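PDB 5H4E: beta 1-3 glucanase from Clostridium beijerinckii NCIMB 8052, which probably hydrolyses the beta-1,3-linkages of glucan chains, acting as a glycoside hydrolase of family GH64. Local coordinates for residues Tyr160-Lys174 with Leu361-Trp375. Residues are numbered along the deposited sequence; the frame is centred on the assembly and turned at random.
Sequences YPYNIQLVGNSGYNK and LHVADPKYAIINVGW
Val167 lies over one face of the Tyr368 ring, its CB 3.9 Å from the centroid in a CH-pi contact. Both side chains run the same way: Tyr368 CG sits between its own backbone N and carbonyl carbon (chi1 67°), which folds the ring across to its partner, and the branched valine offers both methyls to it. Along this same face of the sheet, ND2 of Asn372 gives OD1 of Asn163 a bent 2.9 Å bond, the donor tilted 32° from the carbonyl plane. Two uncharged amides suit this partly exposed place, since each can donate and accept: Asn372 OD1 takes a bond from Asn16, and a water accepts from Asn372 ND2 and donates to Gln165 OE1, while NE2 of Gln165 meets a lone pair of Asn173 OD1 in plane. Val167-Tyr368 and Asn163-Asn372 are hydrogen-bonded pairs of the antiparallel strands 162-168 and 366-374, inner neighbours in a five-stranded mixed sheet. A classic beta bulge interrupts their register: Val167 O accepts from Lys367 N (2.9 Å) and Tyr368 N (3.2 Å). On the other face, Ile164, Leu166 and Ala369 turn apolar groups toward strand 361-363, which pairs with strand 147-151 in the neighbouring antiparallel sheet. Leu361 CD1 meets Ile164 CG2 at 3.7 Å, and Ile150 packs on Ile164, Leu166 and Leu361, a sandwich-like layering. Nearby, the flat Tyr172 ring takes Val363 CB and His362 O on one face, while its hydroxyl accepts a 3.3 Å bond from His362 N. Where the loop after strand 162-168 meets the link between strands 361-363 and 366-374, Ser170 OG donates to the syn lone pair of Asp365 OD2 at 2.7 Å.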
ATOM      1  N   TYR A 160      -5.222  12.213   2.866  1.00 15.93           N
ATOM      2  CA  TYR A 160      -6.588  12.687   2.676  1.00 15.80           C
ATOM      3  C   TYR A 160      -7.503  11.512   2.354  1.00 16.14           C
ATOM      4  O   TYR A 160      -7.036  10.494   1.846  1.00 14.07           O
ATOM      5  CB  TYR A 160      -6.659  13.771   1.574  1.00 14.27           C
ATOM      6  CG  TYR A 160      -6.249  13.372   0.165  1.00 17.44           C
ATOM      7  CD1 TYR A 160      -7.087  12.595  -0.631  1.00 16.00           C
ATOM      8  CD2 TYR A 160      -5.042  13.815  -0.386  1.00 15.96           C
ATOM      9  CE1 TYR A 160      -6.726  12.241  -1.929  1.00 15.82           C
ATOM     10  CE2 TYR A 160      -4.669  13.474  -1.695  1.00 16.10           C
ATOM     11  CZ  TYR A 160      -5.523  12.685  -2.458  1.00 18.90           C
ATOM     12  OH  TYR A 160      -5.186  12.338  -3.747  1.00 15.79           O
ATOM     13  N   PRO A 161      -8.803  11.633   2.666  1.00 14.50           N
ATOM     14  CA  PRO A 161      -9.679  10.481   2.429  1.00 16.64           C
ATOM     15  C   PRO A 161      -9.933  10.230   0.942  1.00 16.97           C
ATOM     16  O   PRO A 161     -10.185  11.177   0.183  1.00 16.97           O
ATOM     17  CB  PRO A 161     -10.973  10.872   3.138  1.00 16.60           C
ATOM     18  CG  PRO A 161     -10.957  12.359   3.180  1.00 15.75           C
ATOM     19  CD  PRO A 161      -9.509  12.736   3.336  1.00 15.77           C
ATOM     20  N   TYR A 162      -9.845   8.971   0.523  1.00 15.98           N
ATOM     21  CA  TYR A 162     -10.173   8.625  -0.860  1.00 16.65           C
ATOM     22  C   TYR A 162     -10.657   7.186  -0.954  1.00 16.75           C
ATOM     23  O   TYR A 162     -10.426   6.373  -0.062  1.00 15.75           O
ATOM     24  CB  TYR A 162      -8.980   8.881  -1.810  1.00 15.52           C
ATOM     25  CG  TYR A 162      -7.804   7.909  -1.763  1.00 15.46           C
ATOM     26  CD1 TYR A 162      -7.296   7.351  -2.925  1.00 14.75           C
ATOM     27  CD2 TYR A 162      -7.164   7.599  -0.559  1.00 18.03           C
ATOM     28  CE1 TYR A 162      -6.190   6.489  -2.889  1.00 18.70           C
ATOM     29  CE2 TYR A 162      -6.071   6.741  -0.518  1.00 17.18           C
ATOM     30  CZ  TYR A 162      -5.592   6.191  -1.682  1.00 17.30           C
ATOM     31  OH  TYR A 162      -4.496   5.331  -1.638  1.00 14.82           O
ATOM     32  N   ASN A 163     -11.407   6.908  -2.007  1.00 13.81           N
ATOM     33  CA  ASN A 163     -11.991   5.589  -2.167  1.00 15.40           C
ATOM     34  C   ASN A 163     -12.122   5.352  -3.647  1.00 17.94           C
ATOM     35  O   ASN A 163     -12.065   6.305  -4.439  1.00 16.03           O
ATOM     36  CB  ASN A 163     -13.350   5.479  -1.434  1.00 17.83           C
ATOM     37  CG  ASN A 163     -14.423   6.416  -1.992  1.00 19.54           C
ATOM     38  OD1 ASN A 163     -15.034   6.149  -3.032  1.00 17.14           O
ATOM     39  ND2 ASN A 163     -14.684   7.497  -1.276  1.00 23.20           N
ATOM     40  N   ILE A 164     -12.274   4.092  -4.035  1.00 14.77           N
ATOM     41  CA  ILE A 164     -12.316   3.756  -5.438  1.00 15.12           C
ATOM     42  C   ILE A 164     -13.544   2.900  -5.698  1.00 14.16           C
ATOM     43  O   ILE A 164     -13.848   1.985  -4.927  1.00 15.02           O
ATOM     44  CB  ILE A 164     -11.019   3.010  -5.876  1.00 13.97           C
ATOM     45  CG1 ILE A 164      -9.786   3.887  -5.598  1.00 11.88           C
ATOM     46  CG2 ILE A 164     -11.103   2.556  -7.358  1.00 14.27           C
ATOM     47  CD1 ILE A 164      -8.460   3.150  -5.753  1.00 16.75           C
ATOM     48  N   GLN A 165     -14.252   3.221  -6.772  1.00 16.33           N
ATOM     49  CA  GLN A 165     -15.333   2.369  -7.261  1.00 16.94           C
ATOM     50  C   GLN A 165     -14.887   1.649  -8.519  1.00 18.24           C
ATOM     51  O   GLN A 165     -14.580   2.292  -9.514  1.00 19.91           O
ATOM     52  CB  GLN A 165     -16.589   3.189  -7.554  1.00 18.09           C
ATOM     53  CG  GLN A 165     -17.712   2.369  -8.225  1.00 19.42           C
ATOM     54  CD  GLN A 165     -18.864   3.245  -8.704  1.00 22.48           C
ATOM     55  OE1 GLN A 165     -18.741   4.469  -8.766  1.00 19.94           O
ATOM     56  NE2 GLN A 165     -19.996   2.620  -9.028  1.00 23.41           N
ATOM     57  N   LEU A 166     -14.860   0.321  -8.488  1.00 17.66           N
ATOM     58  CA  LEU A 166     -14.483  -0.437  -9.669  1.00 15.80           C
ATOM     59  C   LEU A 166     -15.728  -1.058 -10.276  1.00 18.83           C
ATOM     60  O   LEU A 166     -16.517  -1.711  -9.574  1.00 18.81           O
ATOM     61  CB  LEU A 166     -13.453  -1.536  -9.338  1.00 15.54           C
ATOM     62  CG  LEU A 166     -13.113  -2.469 -10.511  1.00 15.03           C
ATOM     63  CD1 LEU A 166     -12.487  -1.686 -11.678  1.00 15.55           C
ATOM     64  CD2 LEU A 166     -12.197  -3.625 -10.083  1.00 18.24           C
ATOM     65  N   VAL A 167     -15.893  -0.849 -11.578  1.00 16.74           N
ATOM     66  CA  VAL A 167     -17.073  -1.313 -12.288  1.00 16.78           C
ATOM     67  C   VAL A 167     -16.657  -2.256 -13.407  1.00 18.77           C
ATOM     68  O   VAL A 167     -15.874  -1.882 -14.293  1.00 17.48           O
ATOM     69  CB  VAL A 167     -17.884  -0.130 -12.883  1.00 17.79           C
ATOM     70  CG1 VAL A 167     -19.097  -0.649 -13.677  1.00 16.58           C
ATOM     71  CG2 VAL A 167     -18.309   0.836 -11.775  1.00 17.64           C
ATOM     72  N   GLY A 168     -17.178  -3.475 -13.364  1.00 17.91           N
ATOM     73  CA  GLY A 168     -16.861  -4.455 -14.383  1.00 17.22           C
ATOM     74  C   GLY A 168     -17.799  -4.350 -15.572  1.00 18.83           C
ATOM     75  O   GLY A 168     -18.808  -3.653 -15.518  1.00 17.09           O
ATOM     76  N   ASN A 169     -17.455  -5.045 -16.655  1.00 18.30           N
ATOM     77  CA  ASN A 169     -18.299  -5.078 -17.843  1.00 18.09           C
ATOM     78  C   ASN A 169     -19.575  -5.892 -17.689  1.00 19.59           C
ATOM     79  O   ASN A 169     -20.490  -5.766 -18.508  1.00 18.83           O
ATOM     80  CB  ASN A 169     -17.505  -5.634 -19.032  1.00 17.84           C
ATOM     81  CG  ASN A 169     -16.654  -4.579 -19.704  1.00 24.75           C
ATOM     82  OD1 ASN A 169     -17.149  -3.520 -20.084  1.00 31.56           O
ATOM     83  ND2 ASN A 169     -15.367  -4.865 -19.860  1.00 28.85           N
ATOM     84  N   SER A 170     -19.646  -6.746 -16.671  1.00 17.50           N
ATOM     85  CA  SER A 170     -20.757  -7.709 -16.621  1.00 18.00           C
ATOM     86  C   SER A 170     -21.340  -7.969 -15.237  1.00 19.79           C
ATOM     87  O   SER A 170     -21.834  -9.076 -14.974  1.00 18.21           O
ATOM     88  CB  SER A 170     -20.315  -9.054 -17.218  1.00 18.34           C
ATOM     89  OG  SER A 170     -19.287  -9.653 -16.442  1.00 17.62           O
ATOM     90  N   GLY A 171     -21.285  -6.976 -14.354  1.00 18.54           N
ATOM     91  CA  GLY A 171     -22.031  -7.059 -13.107  1.00 22.53           C
ATOM     92  C   GLY A 171     -21.334  -6.544 -11.863  1.00 26.73           C
ATOM     93  O   GLY A 171     -21.985  -6.113 -10.909  1.00 29.95           O
ATOM     94  N   TYR A 172     -20.008  -6.571 -11.870  1.00 21.17           N
ATOM     95  CA  TYR A 172     -19.230  -6.214 -10.682  1.00 19.78           C
ATOM     96  C   TYR A 172     -19.304  -4.713 -10.443  1.00 19.74           C
ATOM     97  O   TYR A 172     -19.075  -3.920 -11.360  1.00 16.45           O
ATOM     98  CB  TYR A 172     -17.778  -6.655 -10.860  1.00 17.54           C
ATOM     99  CG  TYR A 172     -16.863  -6.414  -9.685  1.00 16.75           C
ATOM    100  CD1 TYR A 172     -16.154  -5.220  -9.562  1.00 18.61           C
ATOM    101  CD2 TYR A 172     -16.654  -7.403  -8.732  1.00 18.95           C
ATOM    102  CE1 TYR A 172     -15.291  -5.002  -8.515  1.00 19.22           C
ATOM    103  CE2 TYR A 172     -15.781  -7.197  -7.669  1.00 18.47           C
ATOM    104  CZ  TYR A 172     -15.102  -5.983  -7.569  1.00 20.42           C
ATOM    105  OH  TYR A 172     -14.231  -5.753  -6.519  1.00 18.95           O
ATOM    106  N   ASN A 173     -19.635  -4.327  -9.218  1.00 19.49           N
ATOM    107  CA  ASN A 173     -19.690  -2.911  -8.871  1.00 21.11           C
ATOM    108  C   ASN A 173     -19.446  -2.748  -7.381  1.00 19.25           C
ATOM    109  O   ASN A 173     -20.362  -2.931  -6.578  1.00 19.98           O
ATOM    110  CB  ASN A 173     -21.046  -2.297  -9.276  1.00 24.07           C
ATOM    111  CG  ASN A 173     -20.983  -0.776  -9.411  1.00 23.41           C
ATOM    112  OD1 ASN A 173     -20.289  -0.104  -8.652  1.00 20.94           O
ATOM    113  ND2 ASN A 173     -21.690  -0.238 -10.395  1.00 25.14           N
ATOM    114  N   LYS A 174     -18.203  -2.429  -7.016  1.00 17.50           N
ATOM    115  CA  LYS A 174     -17.813  -2.321  -5.613  1.00 17.93           C
ATOM    116  C   LYS A 174     -17.015  -1.050  -5.343  1.00 16.55           C
ATOM    117  O   LYS A 174     -16.320  -0.550  -6.219  1.00 16.39           O
ATOM    118  CB  LYS A 174     -16.989  -3.539  -5.184  1.00 19.26           C
ATOM    119  CG  LYS A 174     -17.741  -4.864  -5.243  1.00 21.62           C
ATOM    120  CD  LYS A 174     -18.949  -4.864  -4.317  1.00 28.23           C
ATOM    121  CE  LYS A 174     -18.545  -4.796  -2.853  1.00 32.09           C
ATOM    122  NZ  LYS A 174     -19.735  -4.881  -1.942  1.00 32.96           N
ATOM    123  N   LEU A 361      -9.834  -4.144  -4.908  1.00 14.60           N
ATOM    124  CA  LEU A 361     -10.922  -4.422  -5.844  1.00 17.39           C
ATOM    125  C   LEU A 361     -10.364  -5.248  -6.995  1.00 16.86           C
ATOM    126  O   LEU A 361      -9.246  -5.007  -7.448  1.00 18.15           O
ATOM    127  CB  LEU A 361     -11.537  -3.119  -6.379  1.00 16.25           C
ATOM    128  CG  LEU A 361     -12.147  -2.172  -5.340  1.00 16.40           C
ATOM    129  CD1 LEU A 361     -11.961  -0.727  -5.767  1.00 17.68           C
ATOM    130  CD2 LEU A 361     -13.613  -2.473  -5.169  1.00 17.49           C
ATOM    131  N   HIS A 362     -11.140  -6.217  -7.474  1.00 19.38           N
ATOM    132  CA  HIS A 362     -10.667  -7.094  -8.539  1.00 18.73           C
ATOM    133  C   HIS A 362     -11.814  -7.613  -9.392  1.00 18.47           C
ATOM    134  O   HIS A 362     -12.855  -8.007  -8.861  1.00 18.34           O
ATOM    135  CB  HIS A 362      -9.893  -8.271  -7.948  1.00 19.58           C
ATOM    136  CG  HIS A 362      -9.700  -9.410  -8.899  1.00 24.13           C
ATOM    137  ND1 HIS A 362      -8.947  -9.304 -10.050  1.00 27.34           N
ATOM    138  CD2 HIS A 362     -10.149 -10.687  -8.858  1.00 26.98           C
ATOM    139  CE1 HIS A 362      -8.950 -10.463 -10.683  1.00 28.27           C
ATOM    140  NE2 HIS A 362      -9.670 -11.320  -9.979  1.00 30.86           N
ATOM    141  N   VAL A 363     -11.618  -7.613 -10.708  1.00 18.22           N
ATOM    142  CA  VAL A 363     -12.568  -8.252 -11.617  1.00 20.52           C
ATOM    143  C   VAL A 363     -11.874  -8.641 -12.924  1.00 20.83           C
ATOM    144  O   VAL A 363     -10.935  -7.976 -13.382  1.00 19.03           O
ATOM    145  CB  VAL A 363     -13.784  -7.342 -11.924  1.00 19.49           C
ATOM    146  CG1 VAL A 363     -13.387  -6.221 -12.866  1.00 16.90           C
ATOM    147  CG2 VAL A 363     -14.942  -8.168 -12.513  1.00 17.93           C
ATOM    148  N   ALA A 364     -12.338  -9.734 -13.516  1.00 21.72           N
ATOM    149  CA  ALA A 364     -11.713 -10.277 -14.717  1.00 19.42           C
ATOM    150  C   ALA A 364     -11.858  -9.325 -15.891  1.00 18.64           C
ATOM    151  O   ALA A 364     -10.966  -9.221 -16.739  1.00 21.19           O
ATOM    152  CB  ALA A 364     -12.332 -11.630 -15.069  1.00 21.51           C
ATOM    153  N   ASP A 365     -13.007  -8.659 -15.947  1.00 18.23           N
ATOM    154  CA  ASP A 365     -13.405  -7.883 -17.119  1.00 20.30           C
ATOM    155  C   ASP A 365     -13.725  -6.430 -16.773  1.00 15.92           C
ATOM    156  O   ASP A 365     -14.867  -6.008 -16.838  1.00 17.53           O
ATOM    157  CB  ASP A 365     -14.616  -8.546 -17.800  1.00 16.59           C
ATOM    158  CG  ASP A 365     -15.829  -8.683 -16.866  1.00 20.83           C
ATOM    159  OD1 ASP A 365     -15.653  -8.727 -15.621  1.00 17.49           O
ATOM    160  OD2 ASP A 365     -16.968  -8.752 -17.388  1.00 18.97           O
ATOM    161  N   PRO A 366     -12.698  -5.652 -16.416  1.00 18.81           N
ATOM    162  CA  PRO A 366     -12.901  -4.280 -15.947  1.00 17.16           C
ATOM    163  C   PRO A 366     -13.405  -3.352 -17.048  1.00 20.08           C
ATOM    164  O   PRO A 366     -12.980  -3.483 -18.199  1.00 17.23           O
ATOM    165  CB  PRO A 366     -11.496  -3.867 -15.487  1.00 16.82           C
ATOM    166  CG  PRO A 366     -10.588  -4.674 -16.344  1.00 15.73           C
ATOM    167  CD  PRO A 366     -11.271  -5.995 -16.518  1.00 19.20           C
ATOM    168  N   LYS A 367     -14.301  -2.435 -16.685  1.00 19.29           N
ATOM    169  CA  LYS A 367     -14.811  -1.405 -17.590  1.00 18.16           C
ATOM    170  C   LYS A 367     -14.220  -0.049 -17.231  1.00 18.32           C
ATOM    171  O   LYS A 367     -13.558   0.595 -18.051  1.00 18.80           O
ATOM    172  CB  LYS A 367     -16.336  -1.347 -17.517  1.00 20.35           C
ATOM    173  CG  LYS A 367     -17.001  -0.485 -18.571  1.00 23.27           C
ATOM    174  CD  LYS A 367     -18.507  -0.517 -18.360  1.00 25.19           C
ATOM    175  CE  LYS A 367     -19.255   0.223 -19.448  1.00 33.16           C
ATOM    176  NZ  LYS A 367     -20.695  -0.185 -19.454  1.00 39.07           N
ATOM    177  N   TYR A 368     -14.450   0.382 -15.995  1.00 18.46           N
ATOM    178  CA  TYR A 368     -13.850   1.626 -15.529  1.00 17.53           C
ATOM    179  C   TYR A 368     -13.794   1.665 -14.008  1.00 18.89           C
ATOM    180  O   TYR A 368     -14.460   0.871 -13.334  1.00 17.19           O
ATOM    181  CB  TYR A 368     -14.622   2.848 -16.066  1.00 17.16           C
ATOM    182  CG  TYR A 368     -16.031   2.990 -15.519  1.00 17.61           C
ATOM    183  CD1 TYR A 368     -17.123   2.474 -16.216  1.00 19.38           C
ATOM    184  CD2 TYR A 368     -16.274   3.658 -14.321  1.00 18.03           C
ATOM    185  CE1 TYR A 368     -18.407   2.603 -15.730  1.00 20.29           C
ATOM    186  CE2 TYR A 368     -17.567   3.782 -13.820  1.00 19.29           C
ATOM    187  CZ  TYR A 368     -18.624   3.254 -14.535  1.00 19.51           C
ATOM    188  OH  TYR A 368     -19.907   3.377 -14.052  1.00 21.78           O
ATOM    189  N   ALA A 369     -13.006   2.604 -13.479  1.00 17.56           N
ATOM    190  CA  ALA A 369     -13.015   2.892 -12.045  1.00 19.75           C
ATOM    191  C   ALA A 369     -13.164   4.384 -11.805  1.00 16.47           C
ATOM    192  O   ALA A 369     -12.703   5.203 -12.601  1.00 20.10           O
ATOM    193  CB  ALA A 369     -11.735   2.363 -11.356  1.00 17.55           C
ATOM    194  N   ILE A 370     -13.851   4.732 -10.721  1.00 20.32           N
ATOM    195  CA  ILE A 370     -13.913   6.117 -10.269  1.00 17.77           C
ATOM    196  C   ILE A 370     -12.992   6.299  -9.068  1.00 17.50           C
ATOM    197  O   ILE A 370     -13.109   5.566  -8.083  1.00 16.91           O
ATOM    198  CB  ILE A 370     -15.334   6.551  -9.834  1.00 20.85           C
ATOM    199  CG1 ILE A 370     -16.381   6.310 -10.934  1.00 20.09           C
ATOM    200  CG2 ILE A 370     -15.310   7.999  -9.348  1.00 16.98           C
ATOM    201  CD1 ILE A 370     -16.157   7.096 -12.178  1.00 24.89           C
ATOM    202  N   ILE A 371     -12.085   7.268  -9.134  1.00 17.56           N
ATOM    203  CA  ILE A 371     -11.242   7.537  -7.980  1.00 16.96           C
ATOM    204  C   ILE A 371     -11.731   8.812  -7.315  1.00 18.07           C
ATOM    205  O   ILE A 371     -11.565   9.922  -7.824  1.00 16.84           O
ATOM    206  CB  ILE A 371      -9.772   7.610  -8.370  1.00 15.89           C
ATOM    207  CG1 ILE A 371      -9.414   6.312  -9.115  1.00 18.72           C
ATOM    208  CG2 ILE A 371      -8.891   7.760  -7.126  1.00 16.79           C
ATOM    209  CD1 ILE A 371      -8.060   6.322  -9.761  1.00 27.10           C
ATOM    210  N   ASN A 372     -12.389   8.603  -6.182  1.00 17.40           N
ATOM    211  CA  ASN A 372     -13.024   9.657  -5.421  1.00 17.47           C
ATOM    212  C   ASN A 372     -12.057  10.269  -4.436  1.00 15.86           C
ATOM    213  O   ASN A 372     -11.748   9.659  -3.421  1.00 18.30           O
ATOM    214  CB  ASN A 372     -14.235   9.108  -4.667  1.00 19.55           C
ATOM    215  CG  ASN A 372     -15.350   8.694  -5.591  1.00 20.95           C
ATOM    216  OD1 ASN A 372     -15.946   9.529  -6.281  1.00 21.67           O
ATOM    217  ND2 ASN A 372     -15.642   7.405  -5.618  1.00 16.11           N
ATOM    218  N   VAL A 373     -11.594  11.480  -4.717  1.00 17.92           N
ATOM    219  CA  VAL A 373     -10.607  12.093  -3.837  1.00 16.67           C
ATOM    220  C   VAL A 373     -11.274  13.207  -3.028  1.00 17.72           C
ATOM    221  O   VAL A 373     -11.953  14.072  -3.580  1.00 17.27           O
ATOM    222  CB  VAL A 373      -9.368  12.600  -4.641  1.00 15.93           C
ATOM    223  CG1 VAL A 373      -8.641  11.402  -5.283  1.00 13.99           C
ATOM    224  CG2 VAL A 373      -9.741  13.671  -5.710  1.00 16.64           C
ATOM    225  N   GLY A 374     -11.101  13.160  -1.708  1.00 18.98           N
ATOM    226  CA  GLY A 374     -11.882  14.011  -0.835  1.00 19.26           C
ATOM    227  C   GLY A 374     -11.082  14.842   0.145  1.00 18.84           C
ATOM    228  O   GLY A 374      -9.872  15.004  -0.012  1.00 16.95           O
ATOM    229  N   TRP A 375     -11.771  15.371   1.155  1.00 17.25           N
ATOM    230  CA  TRP A 375     -11.141  16.272   2.119  1.00 16.51           C
ATOM    231  C   TRP A 375     -11.940  16.332   3.423  1.00 20.82           C
ATOM    232  O   TRP A 375     -13.095  15.901   3.452  1.00 28.34           O
ATOM    233  CB  TRP A 375     -10.989  17.672   1.514  1.00 19.32           C
ATOM    234  CG  TRP A 375     -10.100  18.575   2.324  1.00 19.61           C
ATOM    235  CD1 TRP A 375     -10.496  19.572   3.155  1.00 21.70           C
ATOM    236  CD2 TRP A 375      -8.667  18.524   2.409  1.00 19.74           C
ATOM    237  NE1 TRP A 375      -9.404  20.152   3.755  1.00 21.66           N
ATOM    238  CE2 TRP A 375      -8.267  19.535   3.304  1.00 20.18           C
ATOM    239  CE3 TRP A 375      -7.684  17.723   1.814  1.00 18.44           C
ATOM    240  CZ2 TRP A 375      -6.929  19.775   3.615  1.00 19.57           C
ATOM    241  CZ3 TRP A 375      -6.346  17.962   2.129  1.00 20.94           C
ATOM    242  CH2 TRP A 375      -5.986  18.980   3.021  1.00 21.08           C
TER
HETATM  243  O   HOH W   1     -18.150   6.290  -6.650  1.00 22.51           O
HETATM  244  O   HOH W   2     -20.981  -3.316 -19.909  1.00 36.90           O
HETATM  245  O   HOH W   3     -17.907  -7.568 -14.400  1.00 15.19           O